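RNA polymerase II-associated protein 3 (Homo sapiens, PDB 6FM8) provides a flexible scaffold that couples HSP90 to the human R2TP co-chaperone complex, a role to which this C-terminal fragment probably contributes by binding partner proteins. Local coordinates at residues N17-I22 with Q41-L46; K21-F26 with L34-I39. All coordinates share one frame; numbering follows the deposited sequence.

Contact 1. Residues N17-I22 with Q41-L46; sequences NQIVKI and QRLSEL
Leu43 reaches across to Val20 and Ile19 chiefly with one methyl, CD1. It lies closest to Val20, CD1 to CG2 at 4.0 Å, where the two side chains pass side by side, pointing opposite ways. Val20 turns CG2 toward its own backbone N and anti to its carbonyl carbon, which places that methyl in front of Leu43. Ile19 is a looser neighbour: its CG2 stands 4.4 Å from Leu43 CD1, which faces the two methyls from one side, nearer to the valine. Only 99 Å² is buried in all, and no hydrogen bond crosses. On the solvent side of residues 41-46, Gln41, Arg42 and Glu45 stay exposed, while the Ser44 hydroxyl bonds back to its own helix: OG donates to Gln41 O at 2.7 Å, bent at the carbonyl oxygen (124°) and tilted 23° from the carbonyl plane. Beyond the pair, helix 13-29 gives Leu43 two more partners, Phe16 and Leu23, while Leu46, one turn further along helix 34-48, packs on Leu2 and Gln8 of the N-terminal region. The contact is thus a thin apolar touch between the two helices of an antiparallel helical hairpin.

Contact 2. Residues K21-F26 with L34-I39; sequences KILHDF and LLIFEI
Opposite Leu23 and Ile36, whose CA atoms are 6.9 Å apart, residues 21-26 and 34-39 run nearly antiparallel, their axes 9.8 Å apart at closest approach and 154° between their N-to-C directions. They form an antiparallel helical hairpin, joined by the short loop between helices 13-29 and 34-48; the side-chain contacts are all apolar, and no hydrogen bond crosses. Ile36, the buried residue of the contact, works with both branches. CG2 presses on the backbone of the facing helix, 3.4 Å from Leu23 O, a van der Waals contact. The other branch goes to Phe26: Ile36 has CG1 anti to its carbonyl carbon (chi1 -51°), and CG1 and CD1 together lie alongside the CD2-CE2 bond of the ring. CG1 meets the ring edge in plane, whereas CD1 approaches obliquely, 3.6 Å from Phe26 CE2, and the two side chains are roughly perpendicular. Cutting Ile36 back to an alanine removes CG1, CG2 and CD1, and is likely to leave the Phe26 ring edge without its neighbour and open a gap beside Leu23 O. One turn on, Ile39 meets Leu23. Leu23 also packs on Leu40 and Leu43, and Ile36 on Tyr27, within the same hairpin. The interface buries 219 Å² over the two segments. Two methyls make the Leu23-Ile39 touch, Leu23 CD1 resting 3.7 Å from Ile39 CG2.

Both contacts join helix 13-29 to helix 34-48, and their centres are 8 Å apart. Along the chain the segments are nested: 17-22 and 21-26 overlap at Lys21 and Ile22, and after the turn comes 34-39, partner of 21-26, then 41-46, partner of 17-22. Contact 2 therefore lies nearer the connecting loop and contact 1 further along the hairpin, close to the centre of the chain. They meet directly where Leu43 CD1 packs 3.5 Å from Leu23 CD1. Burial between the segments falls from contact 2 to contact 1. The two helices of this 50-residue fragment thus meet along one seam of aliphatic side chains, with Phe26 and Phe16 joining it.

Contact 1. Residues N17-I22 with Q41-L46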
# COMPACT_ATOMS: atom_id res chain seq x y z
N ASN A 17 -6.46 0.98 3.89
CA ASN A 17 -7.08 2.04 3.08
C ASN A 17 -6.52 3.41 3.44
O ASN A 17 -6.24 4.22 2.54
CB ASN A 17 -8.62 2.03 3.25
CG ASN A 17 -9.30 0.82 2.65
OD1 ASN A 17 -8.70 0.03 1.91
ND2 ASN A 17 -10.54 0.59 3.04
N GLN A 18 -6.34 3.68 4.73
CA GLN A 18 -5.81 4.98 5.16
C GLN A 18 -4.40 5.22 4.66
O GLN A 18 -4.11 6.31 4.17
CB GLN A 18 -5.85 5.08 6.68
CG GLN A 18 -7.24 5.38 7.19
CD GLN A 18 -7.25 5.42 8.68
OE1 GLN A 18 -6.51 6.18 9.29
NE2 GLN A 18 -8.10 4.61 9.29
N ILE A 19 -3.52 4.23 4.80
CA ILE A 19 -2.14 4.41 4.36
C ILE A 19 -2.06 4.51 2.82
O ILE A 19 -1.25 5.28 2.32
CB ILE A 19 -1.13 3.38 4.93
CG1 ILE A 19 0.33 3.90 4.76
CG2 ILE A 19 -1.28 2.00 4.29
CD1 ILE A 19 0.61 5.22 5.45
N VAL A 20 -2.94 3.81 2.07
CA VAL A 20 -2.93 3.92 0.60
C VAL A 20 -3.29 5.37 0.21
O VAL A 20 -2.60 5.97 -0.60
CB VAL A 20 -3.85 2.86 -0.06
CG1 VAL A 20 -4.15 3.20 -1.53
CG2 VAL A 20 -3.22 1.48 0.04
N LYS A 21 -4.32 5.94 0.86
CA LYS A 21 -4.77 7.32 0.65
C LYS A 21 -3.64 8.30 0.95
O LYS A 21 -3.36 9.15 0.12
CB LYS A 21 -6.02 7.63 1.51
CG LYS A 21 -6.57 9.04 1.34
N ILE A 22 -2.97 8.18 2.13
CA ILE A 22 -1.85 9.03 2.55
C ILE A 22 -0.71 8.97 1.52
O ILE A 22 -0.21 10.00 1.08
CB ILE A 22 -1.38 8.60 3.96
CG1 ILE A 22 -2.35 9.14 5.03
CG2 ILE A 22 0.05 9.09 4.22
CD1 ILE A 22 -2.33 8.35 6.36
N GLN A 41 2.74 0.16 -5.46
CA GLN A 41 2.68 -1.05 -6.29
C GLN A 41 2.70 -2.30 -5.41
O GLN A 41 1.91 -3.20 -5.63
CB GLN A 41 3.83 -1.07 -7.31
CG GLN A 41 3.37 -1.10 -8.77
CD GLN A 41 2.83 -2.45 -9.19
OE1 GLN A 41 3.52 -3.47 -9.16
NE2 GLN A 41 1.57 -2.47 -9.61
N ARG A 42 3.55 -2.33 -4.36
CA ARG A 42 3.61 -3.48 -3.44
C ARG A 42 2.29 -3.61 -2.66
O ARG A 42 1.79 -4.72 -2.45
CB ARG A 42 4.78 -3.34 -2.45
CG ARG A 42 6.16 -3.69 -3.01
CD ARG A 42 7.16 -3.87 -1.87
N LEU A 43 1.70 -2.47 -2.24
CA LEU A 43 0.43 -2.51 -1.51
C LEU A 43 -0.71 -3.05 -2.41
O LEU A 43 -1.56 -3.83 -1.94
CB LEU A 43 0.08 -1.12 -0.95
CG LEU A 43 0.94 -0.67 0.23
CD1 LEU A 43 0.71 0.79 0.52
CD2 LEU A 43 0.64 -1.50 1.47
N SER A 44 -0.70 -2.67 -3.69
CA SER A 44 -1.72 -3.13 -4.66
C SER A 44 -1.61 -4.64 -4.91
O SER A 44 -2.63 -5.26 -5.25
CB SER A 44 -1.61 -2.36 -5.98
OG SER A 44 -0.54 -2.83 -6.78
N GLU A 45 -0.40 -5.24 -4.73
CA GLU A 45 -0.14 -6.67 -4.90
C GLU A 45 -0.75 -7.45 -3.74
O GLU A 45 -1.20 -8.58 -3.93
CB GLU A 45 1.37 -6.95 -4.98
CG GLU A 45 2.02 -6.52 -6.28
CD GLU A 45 3.54 -6.54 -6.31
OE1 GLU A 45 4.16 -7.26 -5.48
OE2 GLU A 45 4.12 -5.85 -7.18
N LEU A 46 -0.77 -6.85 -2.53
CA LEU A 46 -1.34 -7.46 -1.33
C LEU A 46 -2.85 -7.51 -1.45
O LEU A 46 -3.47 -8.51 -1.08
CB LEU A 46 -0.97 -6.68 -0.06
CG LEU A 46 0.50 -6.61 0.31
CD1 LEU A 46 0.73 -5.50 1.30
CD2 LEU A 46 1.02 -7.95 0.82

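Contact 2. Residues K21-F26 with L34-I39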
# COMPACT_ATOMS: atom_id res chain seq x y z
N LYS A 21 -4.32 5.94 0.86
CA LYS A 21 -4.77 7.32 0.65
C LYS A 21 -3.64 8.30 0.95
O LYS A 21 -3.36 9.15 0.12
CB LYS A 21 -6.02 7.63 1.51
CG LYS A 21 -6.57 9.04 1.34
N ILE A 22 -2.97 8.18 2.13
CA ILE A 22 -1.85 9.03 2.55
C ILE A 22 -0.71 8.97 1.52
O ILE A 22 -0.21 10.00 1.08
CB ILE A 22 -1.38 8.60 3.96
CG1 ILE A 22 -2.35 9.14 5.03
CG2 ILE A 22 0.05 9.09 4.22
CD1 ILE A 22 -2.33 8.35 6.36
N LEU A 23 -0.33 7.75 1.12
CA LEU A 23 0.75 7.53 0.17
C LEU A 23 0.39 8.06 -1.23
O LEU A 23 1.25 8.63 -1.90
CB LEU A 23 1.06 6.02 0.09
CG LEU A 23 1.93 5.47 1.24
CD1 LEU A 23 1.89 3.98 1.26
CD2 LEU A 23 3.36 5.93 1.14
N HIS A 24 -0.85 7.87 -1.65
CA HIS A 24 -1.27 8.34 -2.97
C HIS A 24 -1.31 9.88 -2.99
O HIS A 24 -0.84 10.48 -3.95
CB HIS A 24 -2.62 7.73 -3.38
CG HIS A 24 -3.09 8.21 -4.71
ND1 HIS A 24 -2.43 7.88 -5.88
CD2 HIS A 24 -4.12 9.03 -5.01
CE1 HIS A 24 -3.08 8.50 -6.85
NE2 HIS A 24 -4.11 9.19 -6.38
N ASP A 25 -1.79 10.51 -1.91
CA ASP A 25 -1.79 11.98 -1.77
C ASP A 25 -0.37 12.52 -1.82
O ASP A 25 -0.12 13.50 -2.53
CB ASP A 25 -2.45 12.40 -0.45
CG ASP A 25 -3.96 12.40 -0.46
OD1 ASP A 25 -4.55 12.06 -1.51
OD2 ASP A 25 -4.56 12.67 0.60
N PHE A 26 0.56 11.86 -1.09
CA PHE A 26 1.98 12.24 -1.06
C PHE A 26 2.60 12.05 -2.46
O PHE A 26 3.38 12.90 -2.92
CB PHE A 26 2.72 11.40 0.00
CG PHE A 26 4.16 11.78 0.22
CD1 PHE A 26 4.51 12.75 1.16
CD2 PHE A 26 5.18 11.12 -0.46
CE1 PHE A 26 5.85 13.07 1.39
CE2 PHE A 26 6.52 11.46 -0.24
CZ PHE A 26 6.85 12.42 0.69
N LEU A 34 9.45 7.82 -7.93
CA LEU A 34 9.48 6.36 -8.14
C LEU A 34 9.44 5.61 -6.81
O LEU A 34 8.81 4.55 -6.75
CB LEU A 34 10.73 5.94 -8.94
CG LEU A 34 10.94 4.45 -9.20
CD1 LEU A 34 9.85 3.85 -10.12
CD2 LEU A 34 12.32 4.21 -9.80
N LEU A 35 10.08 6.14 -5.76
CA LEU A 35 10.07 5.49 -4.44
C LEU A 35 8.62 5.26 -3.96
O LEU A 35 8.30 4.16 -3.51
CB LEU A 35 10.83 6.36 -3.40
CG LEU A 35 10.79 5.87 -1.94
CD1 LEU A 35 11.49 4.54 -1.79
CD2 LEU A 35 11.36 6.91 -0.98
N ILE A 36 7.76 6.27 -4.10
CA ILE A 36 6.36 6.17 -3.61
C ILE A 36 5.55 5.26 -4.52
O ILE A 36 4.76 4.46 -4.03
CB ILE A 36 5.74 7.58 -3.43
CG1 ILE A 36 6.70 8.47 -2.57
CG2 ILE A 36 4.31 7.51 -2.82
CD1 ILE A 36 6.97 7.94 -1.09
N PHE A 37 5.78 5.34 -5.84
CA PHE A 37 5.14 4.45 -6.80
C PHE A 37 5.38 2.98 -6.41
O PHE A 37 4.46 2.16 -6.41
CB PHE A 37 5.74 4.72 -8.20
CG PHE A 37 5.21 3.76 -9.24
CD1 PHE A 37 4.00 4.00 -9.86
CD2 PHE A 37 5.93 2.62 -9.59
CE1 PHE A 37 3.50 3.10 -10.81
CE2 PHE A 37 5.42 1.71 -10.52
CZ PHE A 37 4.21 1.97 -11.14
N GLU A 38 6.64 2.65 -6.09
CA GLU A 38 7.02 1.29 -5.72
C GLU A 38 6.28 0.82 -4.45
O GLU A 38 5.82 -0.33 -4.41
CB GLU A 38 8.54 1.22 -5.54
CG GLU A 38 9.29 1.26 -6.86
N ILE A 39 6.15 1.69 -3.44
CA ILE A 39 5.45 1.30 -2.21
C ILE A 39 3.97 1.01 -2.53
O ILE A 39 3.43 -0.02 -2.11
CB ILE A 39 5.61 2.37 -1.09
CG1 ILE A 39 7.11 2.56 -0.68
CG2 ILE A 39 4.78 1.98 0.14
CD1 ILE A 39 7.37 3.87 0.15